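Local structure of guanine nucleotide exchange factor SRM1 (Saccharomyces cerevisiae, 3OF7) at residues Phe32-Gly37 and Gln442-Gly447. The protein promotes the exchange of GDP for GTP on the small GTPases Gsp1 and Gsp2, binds chromatin, and controls RNA metabolism and nuclear transport. Numbering follows the deposited sequence.
Sequences FCWGTG and QFSVSG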
ATOM      1  N   PHE A  32     -13.104   2.078  -8.704  1.00 13.79           N
ATOM      2  CA  PHE A  32     -12.898   1.080  -9.743  1.00 13.68           C
ATOM      3  C   PHE A  32     -12.028  -0.044  -9.209  1.00 13.77           C
ATOM      4  O   PHE A  32     -11.079   0.211  -8.474  1.00 13.37           O
ATOM      5  CB  PHE A  32     -12.192   1.701 -10.949  1.00 13.35           C
ATOM      6  CG  PHE A  32     -12.935   2.854 -11.550  1.00 14.85           C
ATOM      7  CD1 PHE A  32     -13.901   2.638 -12.532  1.00 15.26           C
ATOM      8  CD2 PHE A  32     -12.688   4.151 -11.119  1.00 13.09           C
ATOM      9  CE1 PHE A  32     -14.607   3.709 -13.085  1.00 15.39           C
ATOM     10  CE2 PHE A  32     -13.382   5.225 -11.672  1.00 15.16           C
ATOM     11  CZ  PHE A  32     -14.337   5.005 -12.653  1.00 15.80           C
ATOM     12  N   CYS A  33     -12.338  -1.271  -9.613  1.00 13.86           N
ATOM     13  CA  CYS A  33     -11.597  -2.452  -9.176  1.00 14.38           C
ATOM     14  C   CYS A  33     -11.288  -3.332 -10.376  1.00 14.76           C
ATOM     15  O   CYS A  33     -12.090  -3.419 -11.326  1.00 15.11           O
ATOM     16  CB  CYS A  33     -12.430  -3.248  -8.161  1.00 14.28           C
ATOM     17  SG  CYS A  33     -12.852  -2.352  -6.643  1.00 15.45           S
ATOM     18  N   TRP A  34     -10.130  -3.985 -10.344  1.00 14.93           N
ATOM     19  CA  TRP A  34      -9.749  -4.896 -11.428  1.00 15.19           C
ATOM     20  C   TRP A  34      -8.644  -5.859 -11.005  1.00 15.75           C
ATOM     21  O   TRP A  34      -8.001  -5.653  -9.971  1.00 15.73           O
ATOM     22  CB  TRP A  34      -9.350  -4.108 -12.681  1.00 14.91           C
ATOM     23  CG  TRP A  34      -8.060  -3.316 -12.570  1.00 14.18           C
ATOM     24  CD1 TRP A  34      -6.812  -3.719 -12.985  1.00 13.54           C
ATOM     25  CD2 TRP A  34      -7.896  -1.995 -12.035  1.00 13.45           C
ATOM     26  NE1 TRP A  34      -5.886  -2.727 -12.738  1.00 13.81           N
ATOM     27  CE2 TRP A  34      -6.523  -1.659 -12.162  1.00 13.29           C
ATOM     28  CE3 TRP A  34      -8.773  -1.059 -11.460  1.00 13.02           C
ATOM     29  CZ2 TRP A  34      -6.004  -0.428 -11.728  1.00 13.10           C
ATOM     30  CZ3 TRP A  34      -8.257   0.169 -11.037  1.00 12.46           C
ATOM     31  CH2 TRP A  34      -6.883   0.469 -11.168  1.00 12.56           C
ATOM     32  N   GLY A  35      -8.441  -6.905 -11.812  1.00 16.42           N
ATOM     33  CA  GLY A  35      -7.458  -7.956 -11.535  1.00 17.11           C
ATOM     34  C   GLY A  35      -8.164  -9.260 -11.201  1.00 17.79           C
ATOM     35  O   GLY A  35      -9.203  -9.577 -11.784  1.00 17.88           O
ATOM     36  N   THR A  36      -7.616 -10.003 -10.246  1.00 18.47           N
ATOM     37  CA  THR A  36      -8.161 -11.313  -9.865  1.00 19.22           C
ATOM     38  C   THR A  36      -8.745 -11.266  -8.450  1.00 19.84           C
ATOM     39  O   THR A  36      -8.118 -10.746  -7.522  1.00 19.87           O
ATOM     40  CB  THR A  36      -7.096 -12.429 -10.036  1.00 19.22           C
ATOM     41  OG1 THR A  36      -6.732 -12.498 -11.421  1.00 19.70           O
ATOM     42  CG2 THR A  36      -7.623 -13.811  -9.596  1.00 18.91           C
ATOM     43  N   GLY A  37      -9.956 -11.799  -8.310  1.00 20.34           N
ATOM     44  CA  GLY A  37     -10.680 -11.756  -7.048  1.00 21.11           C
ATOM     45  C   GLY A  37     -11.174 -13.123  -6.618  1.00 21.54           C
ATOM     46  O   GLY A  37     -12.312 -13.258  -6.159  1.00 21.66           O
ATOM     47  N   GLN A 442      -3.166  -9.583  -6.014  1.00 17.06           N
ATOM     48  CA  GLN A 442      -3.555  -9.954  -7.379  1.00 17.14           C
ATOM     49  C   GLN A 442      -4.556  -8.988  -8.015  1.00 16.36           C
ATOM     50  O   GLN A 442      -5.218  -9.331  -9.000  1.00 16.00           O
ATOM     51  CB  GLN A 442      -4.157 -11.378  -7.392  1.00 17.59           C
ATOM     52  CG  GLN A 442      -3.247 -12.470  -6.833  0.80 19.37           C
ATOM     53  CD  GLN A 442      -3.784 -13.882  -7.079  0.80 21.91           C
ATOM     54  OE1 GLN A 442      -4.939 -14.066  -7.471  0.90 21.64           O
ATOM     55  NE2 GLN A 442      -2.937 -14.881  -6.850  0.90 24.16           N
ATOM     56  N   PHE A 443      -4.662  -7.779  -7.470  1.00 15.31           N
ATOM     57  CA  PHE A 443      -5.724  -6.856  -7.874  1.00 14.72           C
ATOM     58  C   PHE A 443      -5.342  -5.422  -7.543  1.00 14.28           C
ATOM     59  O   PHE A 443      -4.397  -5.184  -6.786  1.00 14.18           O
ATOM     60  CB  PHE A 443      -7.051  -7.236  -7.190  1.00 15.01           C
ATOM     61  CG  PHE A 443      -7.112  -6.889  -5.713  1.00 15.77           C
ATOM     62  CD1 PHE A 443      -6.385  -7.620  -4.779  1.00 14.98           C
ATOM     63  CD2 PHE A 443      -7.914  -5.832  -5.265  1.00 15.79           C
ATOM     64  CE1 PHE A 443      -6.444  -7.309  -3.403  1.00 15.04           C
ATOM     65  CE2 PHE A 443      -7.982  -5.503  -3.903  1.00 15.02           C
ATOM     66  CZ  PHE A 443      -7.245  -6.241  -2.968  1.00 14.70           C
ATOM     67  N   SER A 444      -6.091  -4.474  -8.100  1.00 14.11           N
ATOM     68  CA  SER A 444      -5.872  -3.049  -7.857  1.00 13.78           C
ATOM     69  C   SER A 444      -7.207  -2.320  -7.679  1.00 13.61           C
ATOM     70  O   SER A 444      -8.262  -2.810  -8.100  1.00 13.39           O
ATOM     71  CB  SER A 444      -5.094  -2.428  -9.018  1.00 14.06           C
ATOM     72  OG  SER A 444      -3.938  -3.189  -9.327  1.00 15.14           O
ATOM     73  N   VAL A 445      -7.152  -1.160  -7.030  1.00 13.45           N
ATOM     74  CA  VAL A 445      -8.335  -0.337  -6.787  1.00 13.35           C
ATOM     75  C   VAL A 445      -7.950   1.109  -7.069  1.00 13.67           C
ATOM     76  O   VAL A 445      -6.832   1.530  -6.748  1.00 13.47           O
ATOM     77  CB  VAL A 445      -8.831  -0.452  -5.320  1.00 13.71           C
ATOM     78  CG1 VAL A 445     -10.071   0.434  -5.084  1.00 13.51           C
ATOM     79  CG2 VAL A 445      -9.132  -1.906  -4.945  1.00 14.30           C
ATOM     80  N   SER A 446      -8.866   1.864  -7.679  1.00 13.24           N
ATOM     81  CA  SER A 446      -8.660   3.297  -7.862  1.00 13.22           C
ATOM     82  C   SER A 446      -9.911   4.097  -7.482  1.00 13.10           C
ATOM     83  O   SER A 446     -11.012   3.557  -7.363  1.00 12.80           O
ATOM     84  CB  SER A 446      -8.233   3.617  -9.298  1.00 13.20           C
ATOM     85  OG  SER A 446      -9.297   3.348 -10.191  1.00 14.36           O
ATOM     86  N   GLY A 447      -9.713   5.391  -7.279  1.00 12.97           N
ATOM     87  CA  GLY A 447     -10.803   6.304  -7.014  1.00 13.39           C
ATOM     88  C   GLY A 447     -10.563   7.540  -7.843  1.00 13.71           C
ATOM     89  O   GLY A 447      -9.458   8.083  -7.847  1.00 13.71           O
TER
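The seam that closes the seven-bladed RCC1 propeller pairs residues F32-W34 of an N-terminal strand antiparallel with F443-G447 of a strand from the last repeat, in one blade. F32 and S446 exchange two nearly straight backbone hydrogen bonds, each 2.9 Å between N of one residue and O of the other; W34 and S444 repeat the ring, and T36 N extends the ladder to Q442 O (2.8 Å). W34 packs its indole against this ladder: CG sits between the backbone N and the carbonyl carbon (chi1 69°), laying the six-membered ring over S444, whose CB makes a CH-pi contact 3.8 Å from the centroid. Serine suits this place because its short side chain lets CB lie against the ring face while OG is hydrogen-bonded to A408 O. S446 OG touches the indole edge, 3.5 Å from W34 CZ3. An alanine in place of this tryptophan would probably open a gap above S444 CB and cost A408 O its weak hydrogen bond from NE1. On the other face, C33 SG meets V445 CG2 at 4.1 Å, and V445 also reaches F72 and V74 of the next blade. Glycine suits position 35, where a CB would run into Q442 O and, at these backbone angles, W34 O. Joining N- and C-terminal strands within one blade is the "Velcro" closure characteristic of beta-propellers.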